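Tail spike protein gp49 (Pseudomonas phage LKA1, PDB 4RU4) acts as a phage tail spike and lyase that cleaves the O-specific polysaccharide of its Pseudomonas host, probably opening the way for virus entry. Local coordinates at residues C343-G348 / R359-T364; R292-T297 / T326-F331. One frame throughout, in Å; residues are numbered along the deposited sequence.

Interaction 1: residues C343-G348 / R359-T364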
ATOM      1  N   CYS B 343       4.008  -2.573   6.857  1.00  4.57           N
ATOM      2  CA  CYS B 343       4.838  -3.168   7.901  1.00  7.25           C
ATOM      3  C   CYS B 343       3.990  -3.900   8.927  1.00  9.99           C
ATOM      4  O   CYS B 343       2.869  -3.463   9.247  1.00  9.04           O
ATOM      5  CB  CYS B 343       5.658  -2.072   8.610  1.00  6.69           C
ATOM      6  SG  CYS B 343       6.987  -1.391   7.572  1.00  9.87           S
ATOM      7  N   THR B 344       4.522  -5.004   9.443  1.00  4.67           N
ATOM      8  CA  THR B 344       3.971  -5.644  10.622  1.00  6.04           C
ATOM      9  C   THR B 344       4.778  -5.125  11.821  1.00  8.10           C
ATOM     10  O   THR B 344       6.000  -5.302  11.891  1.00  7.97           O
ATOM     11  CB  THR B 344       4.071  -7.189  10.521  1.00  5.52           C
ATOM     12  OG1 THR B 344       3.374  -7.632   9.346  1.00  6.34           O
ATOM     13  CG2 THR B 344       3.456  -7.874  11.785  1.00  4.98           C
ATOM     14  N   ILE B 345       4.098  -4.447  12.740  1.00  4.83           N
ATOM     15  CA  ILE B 345       4.771  -3.818  13.877  1.00  7.57           C
ATOM     16  C   ILE B 345       4.247  -4.394  15.187  1.00  9.30           C
ATOM     17  O   ILE B 345       3.125  -4.094  15.606  1.00  7.73           O
ATOM     18  CB  ILE B 345       4.577  -2.265  13.861  1.00  4.98           C
ATOM     19  CG1 ILE B 345       5.050  -1.689  12.511  1.00  4.93           C
ATOM     20  CG2 ILE B 345       5.308  -1.582  15.069  1.00  5.07           C
ATOM     21  CD1 ILE B 345       4.730  -0.193  12.300  1.00  4.92           C
ATOM     22  N   TYR B 346       5.041  -5.265  15.817  1.00  5.45           N
ATOM     23  CA  TYR B 346       4.671  -5.774  17.127  1.00  5.10           C
ATOM     24  C   TYR B 346       5.230  -4.837  18.170  1.00 10.28           C
ATOM     25  O   TYR B 346       6.443  -4.644  18.211  1.00  8.62           O
ATOM     26  CB  TYR B 346       5.300  -7.148  17.356  1.00  5.14           C
ATOM     27  CG  TYR B 346       4.752  -8.209  16.422  1.00  5.05           C
ATOM     28  CD1 TYR B 346       3.552  -8.829  16.694  1.00  5.01           C
ATOM     29  CD2 TYR B 346       5.454  -8.590  15.269  1.00  5.00           C
ATOM     30  CE1 TYR B 346       3.048  -9.851  15.848  1.00  7.90           C
ATOM     31  CE2 TYR B 346       4.982  -9.592  14.429  1.00  6.92           C
ATOM     32  CZ  TYR B 346       3.770 -10.218  14.718  1.00  9.50           C
ATOM     33  OH  TYR B 346       3.290 -11.210  13.882  1.00  8.67           O
ATOM     34  N   GLY B 347       4.368  -4.265  19.017  1.00  7.04           N
ATOM     35  CA  GLY B 347       4.870  -3.491  20.150  1.00  5.35           C
ATOM     36  C   GLY B 347       4.720  -1.988  19.955  1.00  8.45           C
ATOM     37  O   GLY B 347       5.389  -1.206  20.626  1.00  5.47           O
ATOM     38  N   GLY B 348       3.844  -1.575  19.040  1.00  7.31           N
ATOM     39  CA  GLY B 348       3.446  -0.177  19.003  1.00  6.05           C
ATOM     40  C   GLY B 348       4.247   0.738  18.098  1.00  5.46           C
ATOM     41  O   GLY B 348       5.352   0.404  17.639  1.00  5.29           O
ATOM     42  N   ARG B 359       0.754   3.490   6.850  1.00  5.81           N
ATOM     43  CA  ARG B 359      -0.172   3.096   5.787  1.00  7.63           C
ATOM     44  C   ARG B 359      -0.184   1.589   5.619  1.00  7.95           C
ATOM     45  O   ARG B 359       0.867   0.991   5.356  1.00  6.37           O
ATOM     46  CB  ARG B 359       0.241   3.699   4.448  1.00  7.46           C
ATOM     47  CG  ARG B 359       0.434   5.216   4.477  1.00  8.24           C
ATOM     48  CD  ARG B 359       0.929   5.713   3.115  1.00 12.42           C
ATOM     49  NE  ARG B 359       0.714   7.151   2.955  1.00 16.39           N
ATOM     50  CZ  ARG B 359       1.670   8.078   2.930  1.00 22.69           C
ATOM     51  NH1 ARG B 359       2.954   7.743   3.025  1.00 24.17           N
ATOM     52  NH2 ARG B 359       1.337   9.360   2.785  1.00 24.07           N
ATOM     53  N   HIS B 360      -1.368   0.987   5.729  1.00  6.59           N
ATOM     54  CA  HIS B 360      -1.482  -0.464   5.541  1.00  5.77           C
ATOM     55  C   HIS B 360      -0.489  -1.222   6.422  1.00  8.44           C
ATOM     56  O   HIS B 360       0.093  -2.226   5.986  1.00  6.29           O
ATOM     57  CB  HIS B 360      -1.300  -0.824   4.056  1.00  6.32           C
ATOM     58  CG  HIS B 360      -2.536  -0.576   3.225  1.00  7.24           C
ATOM     59  ND1 HIS B 360      -2.524  -0.515   1.845  1.00  7.78           N
ATOM     60  CD2 HIS B 360      -3.826  -0.376   3.597  1.00  8.54           C
ATOM     61  CE1 HIS B 360      -3.750  -0.281   1.404  1.00 11.14           C
ATOM     62  NE2 HIS B 360      -4.561  -0.209   2.444  1.00 10.55           N
ATOM     63  N   CYS B 361      -0.309  -0.740   7.655  1.00  6.38           N
ATOM     64  CA  CYS B 361       0.445  -1.477   8.665  1.00  8.45           C
ATOM     65  C   CYS B 361      -0.461  -2.296   9.573  1.00  8.87           C
ATOM     66  O   CYS B 361      -1.625  -1.937   9.810  1.00  7.37           O
ATOM     67  CB  CYS B 361       1.245  -0.521   9.546  1.00  8.70           C
ATOM     68  SG  CYS B 361       2.534   0.314   8.614  1.00  7.88           S
ATOM     69  N   THR B 362       0.086  -3.383  10.115  1.00  5.40           N
ATOM     70  CA  THR B 362      -0.576  -4.094  11.204  1.00  4.91           C
ATOM     71  C   THR B 362       0.264  -3.800  12.441  1.00  7.28           C
ATOM     72  O   THR B 362       1.490  -4.013  12.423  1.00  9.66           O
ATOM     73  CB  THR B 362      -0.608  -5.624  10.934  1.00 10.99           C
ATOM     74  OG1 THR B 362      -1.178  -5.843   9.636  1.00 11.40           O
ATOM     75  CG2 THR B 362      -1.440  -6.369  11.973  1.00  4.92           C
ATOM     76  N   ILE B 363      -0.376  -3.316  13.506  1.00  5.10           N
ATOM     77  CA  ILE B 363       0.363  -2.840  14.688  1.00  5.49           C
ATOM     78  C   ILE B 363      -0.290  -3.386  15.951  1.00  5.86           C
ATOM     79  O   ILE B 363      -1.509  -3.243  16.123  1.00  6.28           O
ATOM     80  CB  ILE B 363       0.393  -1.269  14.760  1.00 10.36           C
ATOM     81  CG1 ILE B 363       0.645  -0.644  13.374  1.00  6.05           C
ATOM     82  CG2 ILE B 363       1.447  -0.796  15.803  1.00  5.39           C
ATOM     83  CD1 ILE B 363       0.575   0.910  13.340  1.00  5.22           C
ATOM     84  N   THR B 364       0.492  -4.032  16.820  1.00  5.73           N
ATOM     85  CA  THR B 364      -0.013  -4.448  18.122  1.00  6.48           C
ATOM     86  C   THR B 364       0.443  -3.515  19.245  1.00  6.55           C
ATOM     87  O   THR B 364       1.269  -2.644  19.036  1.00  5.63           O
ATOM     88  CB  THR B 364       0.433  -5.869  18.498  1.00  7.40           C
ATOM     89  OG1 THR B 364       1.854  -5.879  18.664  1.00  7.28           O
ATOM     90  CG2 THR B 364       0.030  -6.873  17.445  1.00  8.05           C
TER
HETATM   91  O   HOH W   1       1.122  -6.280   8.070  1.00 14.89           O
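Successive coils of a parallel beta-helix stack here, T344 and I345 lying in register on T362 and I363. The backbone bonds alternate between the two strands: T362 N gives to C343 O (2.9 Å), I345 N to T362 O (2.7 Å, 172° at the hydrogen), and T364 N to I345 O. Side chains of like kind fall above one another. I345 and I363 lie side by side and point the same way, I345 CB meeting I363 CG2 at 4.0 Å; I363 also rests on L389 of the next coil, so branched aliphatic residues suit this buried face. On the other face the hydroxyls of T344 and T362 share a water, 2.9 Å from T344 OG1 and 2.8 Å from T362 OG1. T344 OG1 also bonds N310 of a second subunit, which places this face at the trimer interface. Before the strands, C343 CB packs against C361 SG at 3.9 Å, and C343 N makes a weak bond to that sulphur. At the far end the chain turns away through G347 and G348, both at positive phi, where a side chain would press on the preceding carbonyl. T364 helps to hold this turn: its OG1 sits between the backbone N and the carbonyl carbon (chi1 66°), and there it accepts G347 N at 3.0 Å through a bent bond (141°). Like residues stacked coil on coil along parallel strands, in this protein isoleucine on isoleucine and threonine on threonine, are characteristic of the right-handed parallel beta-helix of pectate-lyase-like proteins.

Interaction 2: residues R292-T297 / T326-F331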
ATOM      1  N   ARG B 292      14.597  -1.682  22.340  1.00  6.20           N
ATOM      2  CA  ARG B 292      13.728  -0.493  22.389  1.00 11.90           C
ATOM      3  C   ARG B 292      13.010  -0.151  21.067  1.00 10.19           C
ATOM      4  O   ARG B 292      11.788  -0.281  20.977  1.00  9.07           O
ATOM      5  CB  ARG B 292      14.468   0.722  22.947  1.00 10.98           C
ATOM      6  CG  ARG B 292      14.665   0.590  24.474  1.00 13.87           C
ATOM      7  CD  ARG B 292      15.257   1.824  25.098  1.00 14.99           C
ATOM      8  NE  ARG B 292      14.314   2.939  25.138  1.00 15.65           N
ATOM      9  CZ  ARG B 292      14.330   3.971  24.294  1.00 19.93           C
ATOM     10  NH1 ARG B 292      15.234   4.046  23.286  1.00 16.09           N
ATOM     11  NH2 ARG B 292      13.414   4.935  24.456  1.00 23.32           N
ATOM     12  N   HIS B 293      13.760   0.273  20.053  1.00  6.00           N
ATOM     13  CA  HIS B 293      13.147   0.652  18.786  1.00  6.83           C
ATOM     14  C   HIS B 293      13.747  -0.155  17.657  1.00  7.97           C
ATOM     15  O   HIS B 293      14.918  -0.009  17.376  1.00  8.03           O
ATOM     16  CB  HIS B 293      13.413   2.111  18.487  1.00  6.60           C
ATOM     17  CG  HIS B 293      12.947   3.040  19.559  1.00 10.44           C
ATOM     18  ND1 HIS B 293      11.771   2.842  20.258  1.00 10.31           N
ATOM     19  CD2 HIS B 293      13.508   4.166  20.063  1.00  8.79           C
ATOM     20  CE1 HIS B 293      11.614   3.828  21.123  1.00 10.27           C
ATOM     21  NE2 HIS B 293      12.663   4.633  21.037  1.00 11.01           N
ATOM     22  N   ALA B 294      12.951  -0.997  17.019  1.00  5.65           N
ATOM     23  CA  ALA B 294      13.472  -1.825  15.929  1.00  7.78           C
ATOM     24  C   ALA B 294      14.029  -0.936  14.822  1.00  6.85           C
ATOM     25  O   ALA B 294      15.124  -1.156  14.320  1.00  7.08           O
ATOM     26  CB  ALA B 294      12.366  -2.748  15.373  1.00  8.07           C
ATOM     27  N   ILE B 295      13.232   0.029  14.392  1.00  6.50           N
ATOM     28  CA  ILE B 295      13.711   1.050  13.474  1.00  7.52           C
ATOM     29  C   ILE B 295      13.417   2.386  14.137  1.00  8.63           C
ATOM     30  O   ILE B 295      12.375   2.553  14.809  1.00  5.78           O
ATOM     31  CB  ILE B 295      13.043   0.946  12.081  1.00  8.04           C
ATOM     32  CG1 ILE B 295      13.368  -0.415  11.434  1.00  6.75           C
ATOM     33  CG2 ILE B 295      13.458   2.119  11.179  1.00  6.13           C
ATOM     34  CD1 ILE B 295      12.815  -0.562   9.983  1.00  5.17           C
ATOM     35  N   ALA B 296      14.341   3.332  13.978  1.00  5.68           N
ATOM     36  CA  ALA B 296      14.178   4.649  14.569  1.00  7.62           C
ATOM     37  C   ALA B 296      14.718   5.692  13.617  1.00  7.34           C
ATOM     38  O   ALA B 296      15.431   5.362  12.668  1.00  6.54           O
ATOM     39  CB  ALA B 296      14.920   4.727  15.882  1.00  6.89           C
ATOM     40  N   THR B 297      14.367   6.951  13.862  1.00  7.47           N
ATOM     41  CA  THR B 297      15.035   8.051  13.203  1.00  7.47           C
ATOM     42  C   THR B 297      15.380   9.073  14.286  1.00 10.57           C
ATOM     43  O   THR B 297      14.727   9.120  15.338  1.00 11.59           O
ATOM     44  CB  THR B 297      14.134   8.699  12.092  1.00  9.13           C
ATOM     45  OG1 THR B 297      12.992   9.328  12.697  1.00  7.67           O
ATOM     46  CG2 THR B 297      13.649   7.635  11.093  1.00 10.23           C
ATOM     47  N   THR B 326       8.263   0.959  25.641  1.00  8.64           N
ATOM     48  CA  THR B 326       8.265   1.964  24.571  1.00  6.06           C
ATOM     49  C   THR B 326       7.743   1.414  23.233  1.00  5.89           C
ATOM     50  O   THR B 326       7.548   0.212  23.073  1.00  6.69           O
ATOM     51  CB  THR B 326       9.664   2.622  24.414  1.00  6.17           C
ATOM     52  OG1 THR B 326       9.579   3.768  23.564  1.00  7.90           O
ATOM     53  CG2 THR B 326      10.703   1.635  23.852  1.00  6.16           C
ATOM     54  N   HIS B 327       7.529   2.309  22.272  1.00  5.83           N
ATOM     55  CA  HIS B 327       7.052   1.914  20.969  1.00  5.68           C
ATOM     56  C   HIS B 327       8.159   1.239  20.184  1.00  9.85           C
ATOM     57  O   HIS B 327       9.347   1.616  20.284  1.00  8.74           O
ATOM     58  CB  HIS B 327       6.569   3.159  20.209  1.00  5.64           C
ATOM     59  CG  HIS B 327       7.590   4.254  20.154  1.00 11.22           C
ATOM     60  ND1 HIS B 327       7.690   5.233  21.120  1.00 13.44           N
ATOM     61  CD2 HIS B 327       8.568   4.513  19.255  1.00  8.88           C
ATOM     62  CE1 HIS B 327       8.680   6.055  20.814  1.00 11.76           C
ATOM     63  NE2 HIS B 327       9.222   5.646  19.678  1.00 10.87           N
ATOM     64  N   CYS B 328       7.759   0.255  19.388  1.00  8.39           N
ATOM     65  CA  CYS B 328       8.688  -0.512  18.560  1.00  6.64           C
ATOM     66  C   CYS B 328       9.107   0.256  17.291  1.00  8.19           C
ATOM     67  O   CYS B 328      10.286   0.274  16.932  1.00  8.75           O
ATOM     68  CB  CYS B 328       8.040  -1.836  18.166  1.00  5.42           C
ATOM     69  SG  CYS B 328       9.037  -2.825  16.990  1.00  8.72           S
ATOM     70  N   ALA B 329       8.140   0.863  16.608  1.00  5.39           N
ATOM     71  CA  ALA B 329       8.437   1.638  15.391  1.00  6.40           C
ATOM     72  C   ALA B 329       8.607   3.094  15.762  1.00  8.56           C
ATOM     73  O   ALA B 329       7.677   3.695  16.281  1.00  8.99           O
ATOM     74  CB  ALA B 329       7.330   1.489  14.375  1.00  6.09           C
ATOM     75  N   ASP B 330       9.792   3.659  15.512  1.00  5.51           N
ATOM     76  CA  ASP B 330      10.084   5.004  16.032  1.00  8.90           C
ATOM     77  C   ASP B 330      10.326   6.057  14.935  1.00  9.91           C
ATOM     78  O   ASP B 330      10.853   5.753  13.868  1.00  8.57           O
ATOM     79  CB  ASP B 330      11.292   4.951  17.002  1.00  5.77           C
ATOM     80  CG  ASP B 330      11.758   6.327  17.413  1.00  9.54           C
ATOM     81  OD1 ASP B 330      11.212   6.867  18.416  1.00 12.22           O
ATOM     82  OD2 ASP B 330      12.639   6.901  16.714  1.00  7.80           O
ATOM     83  N   PHE B 331       9.868   7.281  15.192  1.00  5.67           N
ATOM     84  CA  PHE B 331      10.426   8.493  14.609  1.00  5.73           C
ATOM     85  C   PHE B 331      10.656   9.431  15.793  1.00  9.54           C
ATOM     86  O   PHE B 331       9.791   9.528  16.669  1.00  8.43           O
ATOM     87  CB  PHE B 331       9.413   9.199  13.700  1.00  9.67           C
ATOM     88  CG  PHE B 331       9.065   8.452  12.445  1.00 11.64           C
ATOM     89  CD1 PHE B 331      10.011   8.273  11.440  1.00 10.64           C
ATOM     90  CD2 PHE B 331       7.764   7.993  12.234  1.00  9.54           C
ATOM     91  CE1 PHE B 331       9.694   7.602  10.278  1.00 11.71           C
ATOM     92  CE2 PHE B 331       7.446   7.321  11.058  1.00 12.70           C
ATOM     93  CZ  PHE B 331       8.415   7.145  10.067  1.00 10.56           C
TER
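H293 is gripped by T326, H327 and D330. CB lies beside D330 CB, and CG comes closer to that same methylene, 3.6 Å away, which sits over one face of the imidazole in a CH-pi contact. ND1 donates to H327 O at 2.7 Å, the acceptor lying close to the ring plane. CE1 reaches T326 OG1 at the ring edge, 3.2 Å away, and also hangs over the face of the H327 ring, near its rim. The two imidazoles form an offset stack, centroids 4.4 Å apart and planes at 13°. NE2 faces D330 OD1 at 3.7 Å, in contact but not bonded. With CG anti to its backbone N (chi1 172°), D330 brings its carboxylate carbon to H293 CD2 and A296 CB. OD1 takes an almost straight bond from H327 NE2 (2.7 Å) on the anti lone pair, while OD2 bonds H332. H327 and D330 CB approach H293 from the same side, and histidine suits the place because its flat face can stack while ND1 donates in the ring plane. The contact lies between strand 271-276, bonded to 292-297, and strand 349-352, on which H327 and D330 rest, with L318 of strand 317-320 packing on A294 and C328.

Both contacts are buried in the pectin lyase-like region and join neighbouring coils of its beta-helix, their centres about 12 Å apart. They meet directly: G348 O lies 3.0 Å from A329 N and G347 O lies 3.0 Å from C328 N, both probable hydrogen bonds, so the turn of 343-348 leans on the loop of 326-331. Their chemistry differs with position. Interaction 1 is regular strand pairing with matched side chains, one face packed inside the coil and the other approached by a second subunit. Interaction 2, touched by no other chain, joins a corner to a loop, and stacked imidazoles and a carboxylate do much of the work there.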